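Local coordinates for protein methyl transferase from Methanosarcina acetivorans (Methanosarcina acetivorans, PDB 6MRO) that probably transfers methyl groups from S-adenosylmethionine to an acceptor, and binds the product cofactor S-adenosyl-L-homocysteine, at residues G29-C41 and M91-D105. The protein carries 1 engineered substitution. Sequence-based numbering, arbitrary orientation.
With SAH (S-adenosyl-L-homocysteine), chain B.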
ATOM      1  N   GLY A  29      -0.376 -16.695  -6.881  1.00 24.21           N
ATOM      2  CA  GLY A  29       0.680 -16.568  -7.866  1.00 24.42           C
ATOM      3  C   GLY A  29       0.783 -15.201  -8.506  1.00 23.40           C
ATOM      4  O   GLY A  29       1.543 -15.039  -9.470  1.00 24.40           O
ATOM      5  N   GLU A  30       0.036 -14.212  -8.010  1.00 22.32           N
ATOM      6  CA  GLU A  30       0.035 -12.897  -8.646  1.00 21.63           C
ATOM      7  C   GLU A  30       1.240 -12.064  -8.243  1.00 22.24           C
ATOM      8  O   GLU A  30       1.705 -11.220  -9.025  1.00 22.21           O
ATOM      9  CB  GLU A  30      -1.242 -12.149  -8.281  1.00 21.05           C
ATOM     10  CG  GLU A  30      -2.439 -12.608  -9.091  1.00 22.15           C
ATOM     11  CD  GLU A  30      -3.735 -12.027  -8.555  1.00 29.86           C
ATOM     12  OE1 GLU A  30      -4.061 -10.908  -8.986  1.00 28.83           O
ATOM     13  OE2 GLU A  30      -4.424 -12.683  -7.723  1.00 28.03           O
ATOM     14  N   ILE A  31       1.731 -12.253  -7.024  1.00 22.82           N
ATOM     15  CA  ILE A  31       2.956 -11.607  -6.571  1.00 22.18           C
ATOM     16  C   ILE A  31       4.059 -12.646  -6.702  1.00 26.08           C
ATOM     17  O   ILE A  31       4.044 -13.683  -6.027  1.00 23.96           O
ATOM     18  CB  ILE A  31       2.829 -11.065  -5.142  1.00 23.09           C
ATOM     19  CG1 ILE A  31       1.892  -9.852  -5.128  1.00 24.67           C
ATOM     20  CG2 ILE A  31       4.205 -10.674  -4.605  1.00 21.98           C
ATOM     21  CD1 ILE A  31       1.692  -9.219  -3.759  1.00 29.27           C
ATOM     22  N   ARG A  32       4.979 -12.397  -7.627  1.00 23.89           N
ATOM     23  CA  ARG A  32       6.085 -13.274  -7.947  1.00 23.03           C
ATOM     24  C   ARG A  32       7.384 -12.606  -7.540  1.00 21.42           C
ATOM     25  O   ARG A  32       7.439 -11.379  -7.438  1.00 23.91           O
ATOM     26  CB  ARG A  32       6.119 -13.585  -9.452  1.00 27.33           C
ATOM     27  CG  ARG A  32       4.851 -14.216  -9.984  1.00 32.68           C
ATOM     28  CD  ARG A  32       4.996 -14.536 -11.468  1.00 39.30           C
ATOM     29  NE  ARG A  32       5.067 -13.328 -12.286  1.00 46.52           N
ATOM     30  CZ  ARG A  32       4.051 -12.482 -12.457  1.00 49.94           C
ATOM     31  NH1 ARG A  32       4.205 -11.409 -13.220  1.00 50.66           N
ATOM     32  NH2 ARG A  32       2.881 -12.705 -11.864  1.00 48.90           N
ATOM     33  N   PRO A  33       8.443 -13.370  -7.278  1.00 22.18           N
ATOM     34  CA  PRO A  33       9.694 -12.757  -6.804  1.00 22.00           C
ATOM     35  C   PRO A  33      10.180 -11.646  -7.725  1.00 22.87           C
ATOM     36  O   PRO A  33      10.231 -11.801  -8.951  1.00 25.61           O
ATOM     37  CB  PRO A  33      10.672 -13.934  -6.773  1.00 25.59           C
ATOM     38  CG  PRO A  33       9.786 -15.125  -6.511  1.00 27.22           C
ATOM     39  CD  PRO A  33       8.538 -14.842  -7.307  1.00 27.12           C
ATOM     40  N   GLY A  34      10.506 -10.514  -7.114  1.00 22.46           N
ATOM     41  CA  GLY A  34      11.099  -9.385  -7.810  1.00 21.24           C
ATOM     42  C   GLY A  34      11.363  -8.292  -6.794  1.00 21.68           C
ATOM     43  O   GLY A  34      11.293  -8.527  -5.582  1.00 20.52           O
ATOM     44  N   ARG A  35      11.631  -7.085  -7.286  1.00 20.50           N
ATOM     45  CA  ARG A  35      11.868  -5.947  -6.401  1.00 20.86           C
ATOM     46  C   ARG A  35      10.534  -5.284  -6.074  1.00 20.53           C
ATOM     47  O   ARG A  35       9.784  -4.916  -6.978  1.00 21.67           O
ATOM     48  CB  ARG A  35      12.826  -4.928  -7.024  1.00 26.03           C
ATOM     49  CG  ARG A  35      13.553  -4.133  -5.947  1.00 32.64           C
ATOM     50  CD  ARG A  35      14.301  -2.879  -6.431  1.00 30.99           C
ATOM     51  NE  ARG A  35      14.630  -2.050  -5.268  1.00 33.26           N
ATOM     52  CZ  ARG A  35      15.276  -0.890  -5.307  1.00 40.62           C
ATOM     53  NH1 ARG A  35      15.698  -0.397  -6.456  1.00 45.32           N
ATOM     54  NH2 ARG A  35      15.513  -0.232  -4.183  1.00 42.08           N
ATOM     55  N   ALA A  36      10.239  -5.128  -4.784  1.00 19.44           N
ATOM     56  CA  ALA A  36       8.916  -4.666  -4.377  1.00 19.26           C
ATOM     57  C   ALA A  36       9.040  -3.442  -3.486  1.00 20.51           C
ATOM     58  O   ALA A  36       9.937  -3.377  -2.643  1.00 21.84           O
ATOM     59  CB  ALA A  36       8.142  -5.761  -3.634  1.00 17.79           C
ATOM     60  N   LEU A  37       8.126  -2.487  -3.668  1.00 16.90           N
ATOM     61  CA  LEU A  37       8.025  -1.311  -2.808  1.00 16.71           C
ATOM     62  C   LEU A  37       6.670  -1.288  -2.103  1.00 16.01           C
ATOM     63  O   LEU A  37       5.627  -1.361  -2.753  1.00 16.16           O
ATOM     64  CB  LEU A  37       8.202  -0.039  -3.637  1.00 20.59           C
ATOM     65  CG  LEU A  37       7.987   1.293  -2.913  1.00 17.37           C
ATOM     66  CD1 LEU A  37       9.158   1.587  -1.984  1.00 17.76           C
ATOM     67  CD2 LEU A  37       7.898   2.398  -3.950  1.00 20.47           C
ATOM     68  N   ASP A  38       6.683  -1.159  -0.787  1.00 17.78           N
ATOM     69  CA  ASP A  38       5.454  -0.996  -0.013  1.00 17.12           C
ATOM     70  C   ASP A  38       5.372   0.484   0.344  1.00 15.98           C
ATOM     71  O   ASP A  38       6.154   0.964   1.166  1.00 15.98           O
ATOM     72  CB  ASP A  38       5.469  -1.888   1.235  1.00 17.95           C
ATOM     73  CG  ASP A  38       4.177  -1.787   2.058  1.00 19.10           C
ATOM     74  OD1 ASP A  38       3.418  -0.824   1.872  1.00 20.23           O
ATOM     75  OD2 ASP A  38       3.924  -2.673   2.910  1.00 20.21           O
ATOM     76  N   ILE A  39       4.458   1.223  -0.309  1.00 16.94           N
ATOM     77  CA  ILE A  39       4.351   2.666  -0.096  1.00 15.93           C
ATOM     78  C   ILE A  39       3.422   2.919   1.088  1.00 16.71           C
ATOM     79  O   ILE A  39       2.321   2.359   1.164  1.00 16.12           O
ATOM     80  CB  ILE A  39       3.875   3.388  -1.378  1.00 17.24           C
ATOM     81  CG1 ILE A  39       2.602   2.782  -1.949  1.00 17.18           C
ATOM     82  CG2 ILE A  39       4.959   3.353  -2.456  1.00 21.63           C
ATOM     83  CD1 ILE A  39       2.044   3.591  -3.168  1.00 16.76           C
ATOM     84  N   GLY A  40       3.880   3.735   2.036  1.00 16.39           N
ATOM     85  CA  GLY A  40       3.143   3.917   3.276  1.00 15.94           C
ATOM     86  C   GLY A  40       3.103   2.625   4.068  1.00 15.46           C
ATOM     87  O   GLY A  40       2.032   2.178   4.480  1.00 16.88           O
ATOM     88  N   CYS A  41       4.273   2.027   4.291  1.00 15.57           N
ATOM     89  CA  CYS A  41       4.355   0.661   4.781  1.00 15.31           C
ATOM     90  C   CYS A  41       4.017   0.514   6.264  1.00 16.42           C
ATOM     91  O   CYS A  41       3.876  -0.623   6.728  1.00 17.29           O
ATOM     92  CB  CYS A  41       5.747   0.098   4.525  1.00 15.60           C
ATOM     93  SG  CYS A  41       7.049   1.006   5.434  1.00 18.40           S
ATOM     94  N   MET A  91       9.301  10.673  -3.824  1.00 31.61           N
ATOM     95  CA  MET A  91      10.236   9.558  -3.896  1.00 34.72           C
ATOM     96  C   MET A  91      11.000   9.495  -5.209  1.00 31.55           C
ATOM     97  O   MET A  91      11.816   8.587  -5.382  1.00 34.77           O
ATOM     98  CB  MET A  91       9.521   8.226  -3.640  1.00 35.08           C
ATOM     99  CG  MET A  91       8.464   7.835  -4.643  1.00 35.48           C
ATOM    100  SD  MET A  91       7.752   6.274  -4.126  1.00 28.33           S
ATOM    101  CE  MET A  91       6.396   6.127  -5.289  1.00 28.90           C
ATOM    102  N   ASP A  92      10.838  10.486  -6.052  1.00 31.08           N
ATOM    103  CA  ASP A  92      11.659  10.555  -7.245  1.00 32.23           C
ATOM    104  C   ASP A  92      13.083  10.934  -6.827  1.00 39.31           C
ATOM    105  O   ASP A  92      13.998  10.761  -7.573  1.00 42.97           O
ATOM    106  CB  ASP A  92      11.098  11.532  -8.230  1.00 34.42           C
ATOM    107  CG  ASP A  92      10.880  12.876  -7.670  1.00 44.37           C
ATOM    108  OD1 ASP A  92      10.498  13.061  -6.528  1.00 45.67           O
ATOM    109  OD2 ASP A  92      11.037  13.809  -8.422  1.00 50.78           O
ATOM    110  N   GLN A  93      13.246  11.475  -5.632  1.00 37.27           N
ATOM    111  CA  GLN A  93      14.558  11.803  -5.134  1.00 39.40           C
ATOM    112  C   GLN A  93      15.145  10.655  -4.361  1.00 37.19           C
ATOM    113  O   GLN A  93      16.245  10.737  -3.928  1.00 37.00           O
ATOM    114  CB  GLN A  93      14.531  13.018  -4.259  1.00 43.72           C
ATOM    115  CG  GLN A  93      14.232  14.296  -4.973  1.00 45.98           C
ATOM    116  CD  GLN A  93      15.370  15.300  -4.870  1.00 46.60           C
ATOM    117  OE1 GLN A  93      15.457  16.061  -3.932  1.00 44.57           O
ATOM    118  NE2 GLN A  93      16.225  15.295  -5.830  1.00 46.14           N
ATOM    119  N   LEU A  94      14.376   9.586  -4.185  1.00 37.42           N
ATOM    120  CA  LEU A  94      14.827   8.410  -3.511  1.00 35.31           C
ATOM    121  C   LEU A  94      15.050   7.241  -4.436  1.00 34.17           C
ATOM    122  O   LEU A  94      15.885   6.452  -4.185  1.00 34.10           O
ATOM    123  CB  LEU A  94      13.833   7.975  -2.438  1.00 33.36           C
ATOM    124  CG  LEU A  94      13.559   8.955  -1.336  1.00 34.91           C
ATOM    125  CD1 LEU A  94      12.320   8.586  -0.606  1.00 34.15           C
ATOM    126  CD2 LEU A  94      14.727   8.907  -0.391  1.00 37.10           C
ATOM    127  N   PHE A  95      14.258   7.132  -5.485  1.00 31.92           N
ATOM    128  CA  PHE A  95      14.354   6.015  -6.409  1.00 28.87           C
ATOM    129  C   PHE A  95      14.445   6.549  -7.830  1.00 35.07           C
ATOM    130  O   PHE A  95      13.932   7.630  -8.136  1.00 39.31           O
ATOM    131  CB  PHE A  95      13.148   5.056  -6.301  1.00 24.83           C
ATOM    132  CG  PHE A  95      12.748   4.707  -4.887  1.00 28.44           C
ATOM    133  CD1 PHE A  95      11.504   5.086  -4.392  1.00 26.50           C
ATOM    134  CD2 PHE A  95      13.607   3.994  -4.056  1.00 30.24           C
ATOM    135  CE1 PHE A  95      11.123   4.764  -3.102  1.00 30.96           C
ATOM    136  CE2 PHE A  95      13.231   3.665  -2.760  1.00 27.44           C
ATOM    137  CZ  PHE A  95      11.996   4.056  -2.277  1.00 30.44           C
ATOM    138  N   THR A  96      15.115   5.799  -8.697  1.00 32.93           N
ATOM    139  CA  THR A  96      15.131   6.163 -10.102  1.00 34.71           C
ATOM    140  C   THR A  96      13.902   5.569 -10.790  1.00 33.67           C
ATOM    141  O   THR A  96      13.110   4.834 -10.193  1.00 30.34           O
ATOM    142  CB  THR A  96      16.425   5.705 -10.781  1.00 41.84           C
ATOM    143  OG1 THR A  96      16.697   4.340 -10.437  1.00 45.67           O
ATOM    144  CG2 THR A  96      17.591   6.582 -10.346  1.00 47.09           C
ATOM    145  N   GLU A  97      13.748   5.896 -12.067  1.00 38.04           N
ATOM    146  CA  GLU A  97      12.624   5.417 -12.859  1.00 37.77           C
ATOM    147  C   GLU A  97      12.735   3.913 -13.102  1.00 35.56           C
ATOM    148  O   GLU A  97      13.832   3.349 -13.122  1.00 35.38           O
ATOM    149  CB  GLU A  97      12.590   6.168 -14.195  1.00 43.79           C
ATOM    150  CG  GLU A  97      11.370   5.925 -15.072  1.00 45.32           C
ATOM    151  CD  GLU A  97      11.429   6.700 -16.388  1.00 49.00           C
ATOM    152  OE1 GLU A  97      12.382   7.491 -16.586  1.00 50.42           O
ATOM    153  OE2 GLU A  97      10.530   6.492 -17.232  1.00 47.66           O
ATOM    154  N   ASP A  98      11.577   3.262 -13.281  1.00 31.94           N
ATOM    155  CA  ASP A  98      11.512   1.881 -13.772  1.00 32.42           C
ATOM    156  C   ASP A  98      12.343   0.945 -12.894  1.00 32.28           C
ATOM    157  O   ASP A  98      13.189   0.189 -13.368  1.00 39.31           O
ATOM    158  CB  ASP A  98      11.971   1.798 -15.233  1.00 36.10           C
ATOM    159  CG  ASP A  98      11.213   2.750 -16.148  1.00 44.60           C
ATOM    160  OD1 ASP A  98      10.002   2.955 -15.954  1.00 47.18           O
ATOM    161  OD2 ASP A  98      11.842   3.299 -17.076  1.00 53.45           O
ATOM    162  N   GLU A  99      12.116   1.010 -11.588  1.00 30.39           N
ATOM    163  CA  GLU A  99      12.925   0.236 -10.654  1.00 30.11           C
ATOM    164  C   GLU A  99      12.209  -0.966 -10.056  1.00 29.36           C
ATOM    165  O   GLU A  99      12.829  -2.018  -9.869  1.00 28.71           O
ATOM    166  CB  GLU A  99      13.419   1.143  -9.525  1.00 30.52           C
ATOM    167  CG  GLU A  99      14.601   1.994  -9.929  1.00 32.63           C
ATOM    168  CD  GLU A  99      15.731   1.161 -10.488  1.00 34.45           C
ATOM    169  OE1 GLU A  99      16.197   1.456 -11.612  1.00 33.40           O
ATOM    170  OE2 GLU A  99      16.144   0.203  -9.804  1.00 34.13           O
ATOM    171  N   PHE A 100      10.921  -0.853  -9.755  1.00 24.11           N
ATOM    172  CA  PHE A 100      10.223  -1.870  -8.976  1.00 21.33           C
ATOM    173  C   PHE A 100       9.337  -2.742  -9.858  1.00 22.25           C
ATOM    174  O   PHE A 100       8.606  -2.234 -10.711  1.00 26.38           O
ATOM    175  CB  PHE A 100       9.384  -1.211  -7.873  1.00 20.89           C
ATOM    176  CG  PHE A 100      10.214  -0.575  -6.802  1.00 19.55           C
ATOM    177  CD1 PHE A 100      10.439   0.788  -6.803  1.00 22.21           C
ATOM    178  CD2 PHE A 100      10.798  -1.350  -5.813  1.00 21.37           C
ATOM    179  CE1 PHE A 100      11.233   1.378  -5.815  1.00 22.07           C
ATOM    180  CE2 PHE A 100      11.609  -0.770  -4.838  1.00 21.78           C
ATOM    181  CZ  PHE A 100      11.815   0.592  -4.834  1.00 22.98           C
ATOM    182  N   ASP A 101       9.411  -4.059  -9.638  1.00 21.55           N
ATOM    183  CA  ASP A 101       8.482  -5.001 -10.259  1.00 21.76           C
ATOM    184  C   ASP A 101       7.083  -4.938  -9.644  1.00 22.66           C
ATOM    185  O   ASP A 101       6.093  -5.257 -10.315  1.00 23.30           O
ATOM    186  CB  ASP A 101       9.029  -6.418 -10.113  1.00 22.53           C
ATOM    187  CG  ASP A 101      10.385  -6.566 -10.725  1.00 27.38           C
ATOM    188  OD1 ASP A 101      11.368  -6.739  -9.973  1.00 26.02           O
ATOM    189  OD2 ASP A 101      10.464  -6.500 -11.972  1.00 27.77           O
ATOM    190  N   ILE A 102       6.992  -4.585  -8.363  1.00 19.02           N
ATOM    191  CA  ILE A 102       5.742  -4.586  -7.606  1.00 17.92           C
ATOM    192  C   ILE A 102       5.720  -3.334  -6.746  1.00 17.55           C
ATOM    193  O   ILE A 102       6.728  -3.006  -6.103  1.00 17.36           O
ATOM    194  CB  ILE A 102       5.618  -5.825  -6.695  1.00 21.32           C
ATOM    195  CG1 ILE A 102       5.674  -7.130  -7.481  1.00 26.57           C
ATOM    196  CG2 ILE A 102       4.376  -5.737  -5.795  1.00 27.47           C
ATOM    197  CD1 ILE A 102       6.537  -8.185  -6.778  1.00 29.51           C
ATOM    198  N   VAL A 103       4.588  -2.628  -6.736  1.00 17.15           N
ATOM    199  CA  VAL A 103       4.277  -1.666  -5.679  1.00 16.63           C
ATOM    200  C   VAL A 103       3.009  -2.141  -4.984  1.00 18.63           C
ATOM    201  O   VAL A 103       1.998  -2.400  -5.654  1.00 17.79           O
ATOM    202  CB  VAL A 103       4.080  -0.236  -6.211  1.00 17.52           C
ATOM    203  CG1 VAL A 103       3.611   0.694  -5.068  1.00 20.42           C
ATOM    204  CG2 VAL A 103       5.384   0.296  -6.841  1.00 19.02           C
ATOM    205  N   ILE A 104       3.052  -2.242  -3.643  1.00 17.33           N
ATOM    206  CA  ILE A 104       1.854  -2.536  -2.856  1.00 16.64           C
ATOM    207  C   ILE A 104       1.463  -1.312  -2.041  1.00 15.45           C
ATOM    208  O   ILE A 104       2.298  -0.561  -1.541  1.00 14.93           O
ATOM    209  CB  ILE A 104       1.982  -3.786  -1.947  1.00 14.91           C
ATOM    210  CG1 ILE A 104       3.018  -3.598  -0.834  1.00 15.87           C
ATOM    211  CG2 ILE A 104       2.260  -5.037  -2.789  1.00 15.62           C
ATOM    212  CD1 ILE A 104       2.959  -4.704   0.239  1.00 17.37           C
ATOM    213  N   ASP A 105       0.154  -1.133  -1.888  1.00 17.64           N
ATOM    214  CA  ASP A 105      -0.411   0.068  -1.276  1.00 14.83           C
ATOM    215  C   ASP A 105      -1.531  -0.449  -0.378  1.00 18.05           C
ATOM    216  O   ASP A 105      -2.588  -0.837  -0.868  1.00 17.52           O
ATOM    217  CB  ASP A 105      -0.895   1.004  -2.382  1.00 15.55           C
ATOM    218  CG  ASP A 105      -1.650   2.216  -1.882  1.00 17.32           C
ATOM    219  OD1 ASP A 105      -1.639   3.199  -2.654  1.00 20.74           O
ATOM    220  OD2 ASP A 105      -2.224   2.221  -0.767  1.00 19.09           O
TER
HETATM  221  N   SAH B 201       0.430   0.048   5.043  1.00 14.59           N
HETATM  222  CA  SAH B 201       0.396   0.056   6.518  1.00 14.90           C
HETATM  223  CB  SAH B 201       0.001   1.433   7.036  1.00 15.24           C
HETATM  224  CG  SAH B 201      -1.282   1.980   6.412  1.00 17.86           C
HETATM  225  SD  SAH B 201      -1.854   3.522   7.163  1.00 18.28           S
HETATM  226  C   SAH B 201      -0.561  -0.990   7.069  1.00 19.19           C
HETATM  227  O   SAH B 201      -1.306  -1.629   6.311  1.00 17.37           O
HETATM  228  OXT SAH B 201      -0.605  -1.196   8.292  1.00 20.22           O
HETATM  229  C5' SAH B 201      -1.173   4.652   5.909  1.00 18.96           C
HETATM  230  C4' SAH B 201       0.326   4.902   6.081  1.00 19.05           C
HETATM  231  O4' SAH B 201       0.761   5.801   5.068  1.00 22.38           O
HETATM  232  C3' SAH B 201       0.738   5.502   7.424  1.00 16.93           C
HETATM  233  O3' SAH B 201       1.732   4.659   7.985  1.00 16.83           O
HETATM  234  C2' SAH B 201       1.258   6.886   7.059  1.00 19.04           C
HETATM  235  O2' SAH B 201       2.314   7.363   7.880  1.00 20.99           O
HETATM  236  C1' SAH B 201       1.709   6.690   5.622  1.00 17.40           C
HETATM  237  N9  SAH B 201       1.724   7.897   4.788  1.00 22.07           N
HETATM  238  C8  SAH B 201       0.745   8.857   4.656  1.00 23.00           C
HETATM  239  N7  SAH B 201       1.155   9.757   3.746  1.00 22.27           N
HETATM  240  C5  SAH B 201       2.369   9.373   3.281  1.00 22.76           C
HETATM  241  C6  SAH B 201       3.247   9.921   2.351  1.00 24.55           C
HETATM  242  N6  SAH B 201       2.947  11.048   1.717  1.00 26.03           N
HETATM  243  N1  SAH B 201       4.433   9.284   2.094  1.00 19.99           N
HETATM  244  C2  SAH B 201       4.755   8.108   2.745  1.00 19.05           C
HETATM  245  N3  SAH B 201       3.897   7.568   3.678  1.00 19.09           N
HETATM  246  C4  SAH B 201       2.721   8.195   3.921  1.00 19.76           C
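L37 lies with its CB over the centre of the F100 ring, 3.6 Å from the centroid, where two parallel strands of a Rossmann-like methyltransferase sheet, 35-39 and 100-106, run side by side. The pairing is a worked example of parallel strand register: L37 N donates to I102 O and L37 O accepts from I104 N. Beyond CB, L37 CG stands anti to the backbone N (chi1 174°), carrying its two methyls on to F95 and M91. CD1 meets F95 CZ at 3.8 Å, while CD2 reaches tip to tip toward M91 SD and also brushes F100 CE1. The extended R35 chain reaches along F100 to E99: CG passes F100 CD2 and CE2, CD lies by F100 CE2, and the guanidinium, tilted 46° to the ring, sets one face against its rim. At the guanidinium edge NH1 forms a salt bridge with E99 OE2, 3.4 Å away. An alanine at R35 would take away both chain and guanidinium, probably leaving that side of the ring less shielded and E99 OE2 without its cationic mate. Past I39, G40 O takes a hydrogen bond from the S-adenosylhomocysteine N. At the other end, R35 N donates almost straight, at 2.7 Å, to the anti lone pair of D101 OD1.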